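Local structure of hypothetical sugar ABC-transporter sugar binding protein (Arthrobacter globiformis, 7BVT) at residues A41-A46 / T326-E331; K73-A78 / A98-L103; D166-A171 / L231-D236. The protein binds cyclic alpha-maltosyl-1,6-maltose as the solute-binding component of a bacterial ABC transporter, probably delivering the sugar for uptake. All coordinates share one frame; numbering follows the deposited sequence.

Interaction 1 (A41-A46 / T326-E331); sequences ADAFDA and TEWSKE
Trp328 and Glu331, one helical turn apart on helix 322-332, close on Ala43 and Phe44 of helix 38-53. The short segments run nearly antiparallel, at 160° between their N-to-C directions, and their axes come no nearer than 10.3 Å, so the side chains on the facing sides have to bridge the interval. Following the 326-331 segment along the chain, Trp328 is the first residue to touch. Its CG lies anti to the backbone N (chi1 168°), which swings the indole across the gap with its six-membered ring leading. The leading atom is CZ3: it stands 3.6 Å from the backbone N of Phe44, which sits in the indole plane at the ring edge. Ala43 CB lies 3.8 Å from CZ3, oblique to the ring, and CZ3 also packs at 3.9 Å against Phe44 CB. The same CZ3 lies near the plane of the Phe44 ring, at its edge. Beyond this pair the aromatic cluster continues, since Trp36 and Phe319 each meet both rings, the indole edge-to-face in both cases. Glu331 comes next. Its CG sits between the backbone N and the carbonyl carbon (chi1 84°), and the extended chain beyond brings the carboxylate against the methyl of Ala43, with OE2 3.5 Å from Ala43 CB. Met47, a turn further along helix 38-53, touches both Trp328 and Glu331. Within the interface itself the contact is van der Waals packing, 183 Å² in all, and the short Ala43 side chain is consistent with so close an approach of the indole edge to Phe44 N. The Glu331 carboxylate borders this apolar patch, and its OE1 lies 3.1 Å from Glu327 OE1, two acceptors whose closeness may shift the ionisation of one of them.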
loop_
_atom_site.group_PDB
_atom_site.type_symbol
_atom_site.label_atom_id
_atom_site.label_comp_id
_atom_site.label_asym_id
_atom_site.label_seq_id
_atom_site.Cartn_x
_atom_site.Cartn_y
_atom_site.Cartn_z
ATOM N N ALA A 41 3.694 -2.797 -17.501
ATOM C CA ALA A 41 3.020 -2.261 -18.687
ATOM C C ALA A 41 2.996 -3.347 -19.771
ATOM O O ALA A 41 1.944 -3.522 -20.432
ATOM C CB ALA A 41 3.668 -0.986 -19.139
ATOM N N ASP A 42 4.081 -4.101 -19.945
ATOM C CA ASP A 42 4.066 -5.234 -20.915
ATOM C C ASP A 42 2.996 -6.254 -20.520
ATOM O O ASP A 42 2.264 -6.770 -21.405
ATOM C CB ASP A 42 5.408 -5.977 -20.978
ATOM C CG ASP A 42 6.542 -5.148 -21.533
ATOM O OD1 ASP A 42 6.270 -4.106 -22.162
ATOM O OD2 ASP A 42 7.694 -5.547 -21.269
ATOM N N ALA A 43 2.907 -6.591 -19.245
ATOM C CA ALA A 43 1.904 -7.569 -18.763
ATOM C C ALA A 43 0.496 -7.026 -19.061
ATOM O O ALA A 43 -0.394 -7.820 -19.436
ATOM C CB ALA A 43 2.075 -7.811 -17.277
ATOM N N PHE A 44 0.275 -5.759 -18.761
ATOM C CA PHE A 44 -1.061 -5.164 -18.925
ATOM C C PHE A 44 -1.430 -5.122 -20.401
ATOM O O PHE A 44 -2.537 -5.478 -20.745
ATOM C CB PHE A 44 -1.138 -3.767 -18.333
ATOM C CG PHE A 44 -2.534 -3.225 -18.329
ATOM C CD1 PHE A 44 -3.527 -3.922 -17.620
ATOM C CD2 PHE A 44 -2.899 -2.147 -19.108
ATOM C CE1 PHE A 44 -4.819 -3.449 -17.599
ATOM C CE2 PHE A 44 -4.187 -1.655 -19.071
ATOM C CZ PHE A 44 -5.162 -2.313 -18.316
ATOM N N ASP A 45 -0.500 -4.678 -21.250
ATOM C CA ASP A 45 -0.750 -4.666 -22.711
ATOM C C ASP A 45 -1.068 -6.073 -23.198
ATOM O O ASP A 45 -1.950 -6.161 -24.046
ATOM C CB ASP A 45 0.461 -4.115 -23.456
ATOM C CG ASP A 45 0.706 -2.636 -23.257
ATOM O OD1 ASP A 45 -0.221 -1.881 -22.885
ATOM O OD2 ASP A 45 1.840 -2.226 -23.512
ATOM N N ALA A 46 -0.419 -7.124 -22.702
ATOM C CA ALA A 46 -0.682 -8.512 -23.155
ATOM C C ALA A 46 -2.110 -8.909 -22.751
ATOM O O ALA A 46 -2.820 -9.536 -23.539
ATOM C CB ALA A 46 0.309 -9.484 -22.567
ATOM N N THR A 326 -4.737 -14.371 -11.166
ATOM C CA THR A 326 -3.613 -15.277 -10.833
ATOM C C THR A 326 -2.474 -15.000 -11.807
ATOM O O THR A 326 -1.330 -14.761 -11.373
ATOM C CB THR A 326 -4.048 -16.738 -10.942
ATOM O OG1 THR A 326 -5.134 -16.936 -10.047
ATOM C CG2 THR A 326 -2.930 -17.698 -10.594
ATOM N N GLU A 327 -2.756 -15.011 -13.101
ATOM C CA GLU A 327 -1.643 -14.838 -14.087
ATOM C C GLU A 327 -1.025 -13.453 -13.969
ATOM O O GLU A 327 0.207 -13.336 -13.932
ATOM C CB GLU A 327 -2.071 -15.068 -15.540
ATOM C CG GLU A 327 -1.099 -15.999 -16.299
ATOM C CD GLU A 327 -0.286 -15.476 -17.489
ATOM O OE1 GLU A 327 -0.578 -14.366 -18.015
ATOM O OE2 GLU A 327 0.651 -16.201 -17.916
ATOM N N TRP A 328 -1.846 -12.403 -13.828
ATOM C CA TRP A 328 -1.355 -11.018 -13.646
ATOM C C TRP A 328 -0.441 -10.887 -12.406
ATOM O O TRP A 328 0.625 -10.221 -12.501
ATOM C CB TRP A 328 -2.590 -10.116 -13.500
ATOM C CG TRP A 328 -2.375 -8.713 -13.045
ATOM C CD1 TRP A 328 -2.835 -8.231 -11.860
ATOM C CD2 TRP A 328 -1.790 -7.605 -13.733
ATOM N NE1 TRP A 328 -2.555 -6.910 -11.750
ATOM C CE2 TRP A 328 -1.944 -6.480 -12.899
ATOM C CE3 TRP A 328 -1.184 -7.415 -14.987
ATOM C CZ2 TRP A 328 -1.515 -5.211 -13.257
ATOM C CZ3 TRP A 328 -0.728 -6.165 -15.328
ATOM C CH2 TRP A 328 -0.892 -5.066 -14.473
ATOM N N SER A 329 -0.862 -11.411 -11.267
ATOM C CA SER A 329 -0.099 -11.341 -10.003
ATOM C C SER A 329 1.223 -12.100 -10.203
ATOM O O SER A 329 2.295 -11.544 -9.919
ATOM C CB SER A 329 -0.912 -11.916 -8.866
ATOM O OG SER A 329 -2.139 -11.185 -8.721
ATOM N N LYS A 330 1.134 -13.305 -10.755
ATOM C CA LYS A 330 2.357 -14.133 -10.935
ATOM C C LYS A 330 3.401 -13.355 -11.737
ATOM O O LYS A 330 4.576 -13.354 -11.357
ATOM C CB LYS A 330 2.079 -15.420 -11.696
ATOM C CG LYS A 330 1.414 -16.542 -10.918
ATOM C CD LYS A 330 1.169 -17.668 -11.907
ATOM C CE LYS A 330 0.646 -18.953 -11.341
ATOM N NZ LYS A 330 0.387 -19.895 -12.455
ATOM N N GLU A 331 2.989 -12.749 -12.827
ATOM C CA GLU A 331 3.916 -12.138 -13.793
ATOM C C GLU A 331 4.357 -10.757 -13.340
ATOM O O GLU A 331 5.445 -10.338 -13.781
ATOM C CB GLU A 331 3.332 -12.259 -15.191
ATOM C CG GLU A 331 2.356 -11.223 -15.638
ATOM C CD GLU A 331 1.639 -11.701 -16.914
ATOM O OE1 GLU A 331 1.984 -12.806 -17.410
ATOM O OE2 GLU A 331 0.695 -11.015 -17.398
#

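Interaction 2 (K73-A78 / A98-L103); sequences KLRASA and ADIGTL
Ile100 presses its branched side chain against one flank of helix 70-80, meeting Leu74, Arg75 and Ala78. The backbones approach closely, Arg75 CA and Ile100 CA being 6.0 Å apart, and Ile100 contributes 101 Å² of the 190 Å² buried. Its two branches divide the work. CG1 is anti to the carbonyl carbon (chi1 -65°) and chi2 is 175°, so CD1 is carried straight out along the helix flank toward its N-terminal side. There CD1 meets Arg75 CG at 3.7 Å and Leu74 CB at 4.2 Å. CG2, which the same chi1 sets anti to the backbone N, turns instead to the following turn: it lies 3.7 Å from Ala78 CB and 3.5 Å from the carbonyl O of Leu74. That carbonyl accepts the helical hydrogen bond from Ala78 N (2.9 Å), so the methyl packs against an oxygen already engaged. Ala78 CB also approaches the carbonyl O of Ile100, at 3.4 Å. On the exposed side, Arg75 has CG anti to its own carbonyl carbon (chi1 -66°) and a chain extended as far as NE; it crosses Ile100 obliquely, touching with its aliphatic base. Leu74, the buried member, also packs on Trp33 of strand 28-34, whereas Thr102 beyond Ile100 shares backbone hydrogen bonds with Glu303. Ile100 itself belongs to a weakly bonded turn of helix 94-100. The contact thus joins the helices that precede and follow strand 86-90, which pairs parallel with strand 28-34 and antiparallel with strand 292-301, as expected in the alpha/beta lobe of a periplasmic-binding-protein fold.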
loop_
_atom_site.group_PDB
_atom_site.type_symbol
_atom_site.label_atom_id
_atom_site.label_comp_id
_atom_site.label_asym_id
_atom_site.label_seq_id
_atom_site.Cartn_x
_atom_site.Cartn_y
_atom_site.Cartn_z
ATOM N N LYS A 73 -3.249 15.705 -15.617
ATOM C CA LYS A 73 -3.906 15.361 -16.894
ATOM C C LYS A 73 -5.417 15.166 -16.681
ATOM O O LYS A 73 -6.244 15.626 -17.510
ATOM C CB LYS A 73 -3.244 14.131 -17.484
ATOM C CG LYS A 73 -3.823 13.738 -18.810
ATOM C CD LYS A 73 -2.892 13.189 -19.784
ATOM C CE LYS A 73 -3.687 12.779 -21.002
ATOM N NZ LYS A 73 -3.075 13.282 -22.244
ATOM N N LEU A 74 -5.808 14.453 -15.632
ATOM C CA LEU A 74 -7.260 14.283 -15.402
ATOM C C LEU A 74 -7.966 15.617 -15.148
ATOM O O LEU A 74 -9.073 15.783 -15.679
ATOM C CB LEU A 74 -7.459 13.321 -14.244
ATOM C CG LEU A 74 -7.064 11.884 -14.513
ATOM C CD1 LEU A 74 -7.236 11.076 -13.231
ATOM C CD2 LEU A 74 -7.864 11.262 -15.606
ATOM N N ARG A 75 -7.377 16.565 -14.389
ATOM C CA ARG A 75 -8.010 17.859 -14.137
ATOM C C ARG A 75 -8.210 18.599 -15.469
ATOM O O ARG A 75 -9.255 19.177 -15.676
ATOM C CB ARG A 75 -7.196 18.654 -13.119
ATOM C CG ARG A 75 -7.184 18.041 -11.728
ATOM C CD ARG A 75 -6.506 18.991 -10.746
ATOM N NE ARG A 75 -6.036 18.286 -9.542
ATOM C CZ ARG A 75 -4.772 17.897 -9.312
ATOM N NH1 ARG A 75 -3.798 18.163 -10.172
ATOM N NH2 ARG A 75 -4.483 17.268 -8.183
ATOM N N ALA A 76 -7.187 18.614 -16.327
ATOM C CA ALA A 76 -7.286 19.302 -17.635
ATOM C C ALA A 76 -8.373 18.624 -18.500
ATOM O O ALA A 76 -9.212 19.303 -19.142
ATOM C CB ALA A 76 -5.941 19.276 -18.312
ATOM N N SER A 77 -8.399 17.302 -18.476
ATOM C CA SER A 77 -9.324 16.474 -19.272
ATOM C C SER A 77 -10.775 16.700 -18.789
ATOM O O SER A 77 -11.712 16.630 -19.626
ATOM C CB SER A 77 -8.898 15.026 -19.210
ATOM O OG SER A 77 -7.661 14.770 -19.917
ATOM N N ALA A 78 -10.999 16.904 -17.480
ATOM C CA ALA A 78 -12.362 17.245 -16.985
ATOM C C ALA A 78 -12.766 18.569 -17.677
ATOM O O ALA A 78 -13.881 18.661 -18.172
ATOM C CB ALA A 78 -12.421 17.346 -15.459
ATOM N N ALA A 98 -12.447 11.179 -7.708
ATOM C CA ALA A 98 -13.913 11.193 -7.571
ATOM C C ALA A 98 -14.436 12.644 -7.581
ATOM O O ALA A 98 -15.591 12.851 -7.907
ATOM C CB ALA A 98 -14.314 10.441 -6.321
ATOM N N ASP A 99 -13.631 13.624 -7.186
ATOM C CA ASP A 99 -14.002 15.060 -7.205
ATOM C C ASP A 99 -13.653 15.686 -8.561
ATOM O O ASP A 99 -14.103 16.797 -8.794
ATOM C CB ASP A 99 -13.306 15.838 -6.076
ATOM C CG ASP A 99 -13.886 15.588 -4.684
ATOM O OD1 ASP A 99 -15.045 15.145 -4.605
ATOM O OD2 ASP A 99 -13.146 15.834 -3.684
ATOM N N ILE A 100 -12.835 15.046 -9.393
ATOM C CA ILE A 100 -12.417 15.608 -10.720
ATOM C C ILE A 100 -13.522 15.352 -11.736
ATOM O O ILE A 100 -13.850 16.256 -12.529
ATOM C CB ILE A 100 -11.091 15.019 -11.187
ATOM C CG1 ILE A 100 -9.993 15.442 -10.215
ATOM C CG2 ILE A 100 -10.859 15.436 -12.660
ATOM C CD1 ILE A 100 -8.658 14.854 -10.485
ATOM N N GLY A 101 -14.088 14.162 -11.694
ATOM C CA GLY A 101 -15.117 13.741 -12.637
ATOM C C GLY A 101 -16.003 12.724 -11.963
ATOM O O GLY A 101 -15.487 12.026 -11.086
ATOM N N THR A 102 -17.272 12.682 -12.342
ATOM C CA THR A 102 -18.274 11.762 -11.774
ATOM C C THR A 102 -17.878 10.330 -12.126
ATOM O O THR A 102 -17.760 9.986 -13.345
ATOM C CB THR A 102 -19.691 12.007 -12.310
ATOM O OG1 THR A 102 -20.030 13.332 -11.922
ATOM C CG2 THR A 102 -20.715 11.053 -11.752
ATOM N N LEU A 103 -17.692 9.500 -11.106
ATOM C CA LEU A 103 -17.326 8.104 -11.322
ATOM C C LEU A 103 -18.583 7.247 -11.293
ATOM O O LEU A 103 -19.465 7.478 -10.445
ATOM C CB LEU A 103 -16.324 7.663 -10.264
ATOM C CG LEU A 103 -15.004 8.428 -10.258
ATOM C CD1 LEU A 103 -14.141 7.933 -9.103
ATOM C CD2 LEU A 103 -14.271 8.268 -11.587
#

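Interaction 3 (D166-A171 / L231-D236); sequences DELKAA and LQYWVD
Tyr233 reaches from helix 225-239 between Leu168 and Lys169 of helix 165-179, and nearly all direct contact passes through its ring and hydroxyl. The hydroxyl end abuts the leucine: OH is 3.4 Å from Leu168 CD1, the two side chains crossing at about a right angle. Along one ring edge runs the lysine chain, with Lys169 CD 4.0 Å from Tyr233 CD1 and near the ring plane. Tyr233 is put there by CG standing anti to the backbone N (chi1 174°). Lys169 bends at chi3 (-76°), which curls its aliphatic part along the ring edge and carries NZ to the polar margin. That amino group forms a salt bridge with Asp166 OD1 of its own helix at 3.2 Å. Asp236 OD2 is 4.5 Å from Lys169 NZ, too far for direct ion pairing, and two waters fill the gap, each accepting from NZ and donating to OD2; one of these waters is 2.7 Å from Lys169 NZ. In the next shell, Gln232 NE2 gives a 2.9 Å hydrogen bond to Asp236 OD1, with an N-H...O angle of 162°, meeting the oxygen from above the carboxylate plane. The carboxylate is thereby gripped at both oxygens, which should limit its rotation. The Tyr233 ring also stacks with Trp165, and its side chain touches Asn204 of helix 195-207, while Leu168 leans on Tyr184. Leu231 packs on helices 377-392 and 398-415, so the contact joins helix 165-179 to a group of helices formed by 195-207, 225-239, 377-392 and 398-415.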
loop_
_atom_site.group_PDB
_atom_site.type_symbol
_atom_site.label_atom_id
_atom_site.label_comp_id
_atom_site.label_asym_id
_atom_site.label_seq_id
_atom_site.Cartn_x
_atom_site.Cartn_y
_atom_site.Cartn_z
ATOM N N ASP A 166 9.010 -6.270 20.977
ATOM C CA ASP A 166 10.076 -6.487 21.978
ATOM C C ASP A 166 11.205 -7.314 21.366
ATOM O O ASP A 166 12.340 -7.013 21.615
ATOM C CB ASP A 166 9.479 -7.150 23.224
ATOM C CG ASP A 166 8.924 -6.146 24.214
ATOM O OD1 ASP A 166 9.034 -4.952 23.970
ATOM O OD2 ASP A 166 8.300 -6.585 25.175
ATOM N N GLU A 167 10.893 -8.322 20.583
ATOM C CA GLU A 167 11.907 -9.124 19.889
ATOM C C GLU A 167 12.695 -8.253 18.926
ATOM O O GLU A 167 13.859 -8.420 18.776
ATOM C CB GLU A 167 11.276 -10.319 19.190
ATOM C CG GLU A 167 10.836 -11.381 20.172
ATOM C CD GLU A 167 10.135 -12.570 19.593
ATOM O OE1 GLU A 167 10.132 -12.712 18.354
ATOM O OE2 GLU A 167 9.572 -13.340 20.363
ATOM N N LEU A 168 12.034 -7.342 18.206
ATOM C CA LEU A 168 12.717 -6.500 17.225
ATOM C C LEU A 168 13.644 -5.571 17.987
ATOM O O LEU A 168 14.756 -5.365 17.531
ATOM C CB LEU A 168 11.696 -5.765 16.349
ATOM C CG LEU A 168 12.251 -4.757 15.348
ATOM C CD1 LEU A 168 11.238 -4.475 14.222
ATOM C CD2 LEU A 168 12.587 -3.452 16.029
ATOM N N LYS A 169 13.184 -4.962 19.073
ATOM C CA LYS A 169 14.063 -4.015 19.788
ATOM C C LYS A 169 15.299 -4.785 20.301
ATOM O O LYS A 169 16.372 -4.241 20.208
ATOM C CB LYS A 169 13.293 -3.357 20.942
ATOM C CG LYS A 169 12.346 -2.261 20.462
ATOM C CD LYS A 169 11.540 -1.633 21.544
ATOM C CE LYS A 169 10.400 -2.541 22.002
ATOM N NZ LYS A 169 9.652 -1.956 23.134
ATOM N N ALA A 170 15.109 -5.982 20.844
ATOM C CA ALA A 170 16.217 -6.786 21.456
ATOM C C ALA A 170 17.154 -7.305 20.357
ATOM O O ALA A 170 18.395 -7.112 20.440
ATOM C CB ALA A 170 15.642 -7.909 22.271
ATOM N N ALA A 171 16.611 -7.845 19.277
ATOM C CA ALA A 171 17.463 -8.313 18.149
ATOM C C ALA A 171 18.172 -7.131 17.519
ATOM O O ALA A 171 19.346 -7.245 17.177
ATOM C CB ALA A 171 16.642 -9.058 17.100
ATOM N N LEU A 231 4.006 5.330 18.859
ATOM C CA LEU A 231 5.059 6.383 18.749
ATOM C C LEU A 231 6.192 6.144 19.771
ATOM O O LEU A 231 7.363 6.415 19.444
ATOM C CB LEU A 231 4.424 7.777 18.893
ATOM C CG LEU A 231 5.421 8.929 18.676
ATOM C CD1 LEU A 231 6.149 8.832 17.358
ATOM C CD2 LEU A 231 4.728 10.293 18.820
ATOM N N GLN A 232 5.890 5.631 20.954
ATOM C CA GLN A 232 6.935 5.331 21.975
ATOM C C GLN A 232 7.843 4.231 21.441
ATOM O O GLN A 232 9.067 4.270 21.693
ATOM C CB GLN A 232 6.290 4.887 23.277
ATOM C CG GLN A 232 7.297 4.819 24.427
ATOM C CD GLN A 232 7.815 6.200 24.766
ATOM O OE1 GLN A 232 7.029 7.101 25.151
ATOM N NE2 GLN A 232 9.119 6.403 24.623
ATOM N N TYR A 233 7.288 3.321 20.645
ATOM C CA TYR A 233 8.104 2.255 19.998
ATOM C C TYR A 233 9.147 2.883 19.070
ATOM O O TYR A 233 10.342 2.522 19.132
ATOM C CB TYR A 233 7.192 1.284 19.261
ATOM C CG TYR A 233 7.754 0.179 18.403
ATOM C CD1 TYR A 233 8.712 -0.702 18.855
ATOM C CD2 TYR A 233 7.138 -0.100 17.202
ATOM C CE1 TYR A 233 9.119 -1.780 18.092
ATOM C CE2 TYR A 233 7.509 -1.188 16.424
ATOM C CZ TYR A 233 8.491 -2.041 16.891
ATOM O OH TYR A 233 8.824 -3.142 16.158
ATOM N N TRP A 234 8.689 3.733 18.149
ATOM C CA TRP A 234 9.606 4.477 17.271
ATOM C C TRP A 234 10.636 5.225 18.128
ATOM O O TRP A 234 11.819 5.165 17.814
ATOM C CB TRP A 234 8.876 5.431 16.309
ATOM C CG TRP A 234 8.179 4.718 15.181
ATOM C CD1 TRP A 234 7.360 3.610 15.259
ATOM C CD2 TRP A 234 8.158 5.109 13.815
ATOM N NE1 TRP A 234 6.903 3.263 14.016
ATOM C CE2 TRP A 234 7.402 4.147 13.108
ATOM C CE3 TRP A 234 8.777 6.125 13.097
ATOM C CZ2 TRP A 234 7.181 4.247 11.744
ATOM C CZ3 TRP A 234 8.575 6.220 11.740
ATOM C CH2 TRP A 234 7.812 5.262 11.058
ATOM N N VAL A 235 10.184 5.968 19.126
ATOM C CA VAL A 235 11.128 6.866 19.858
ATOM C C VAL A 235 12.131 6.010 20.644
ATOM O O VAL A 235 13.336 6.357 20.681
ATOM C CB VAL A 235 10.371 7.854 20.750
ATOM C CG1 VAL A 235 11.305 8.582 21.702
ATOM C CG2 VAL A 235 9.594 8.834 19.893
ATOM N N ASP A 236 11.673 4.869 21.144
ATOM C CA ASP A 236 12.561 3.948 21.894
ATOM C C ASP A 236 13.614 3.374 20.965
ATOM O O ASP A 236 14.772 3.248 21.387
ATOM C CB ASP A 236 11.832 2.803 22.579
ATOM C CG ASP A 236 11.021 3.225 23.782
ATOM O OD1 ASP A 236 11.157 4.364 24.205
ATOM O OD2 ASP A 236 10.230 2.395 24.257
HETATM O O HOH W 1 8.705 0.551 22.727
HETATM O O HOH W 2 11.449 0.029 25.039
#

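The three contacts lie well apart, so none touches another. Interactions 1 and 2 have centres about 27 Å apart, with nearest atoms about 14 Å apart; interaction 3 is about 39 and 43 Å from them, centre to centre (nearest atoms about 27 and 26 Å), on the opposite side of the chain's centre from both. Along the sequence, interaction 1 closes a long loop that encloses the other two, which follow in series. Interaction 1 approaches the sugar, the Trp328 side chain lying about 11 Å from a bound glucose unit. Through Trp234, which is not itself part of interaction 3, helix 225-239 touches the pocket residue Asn200, an indirect connection at most.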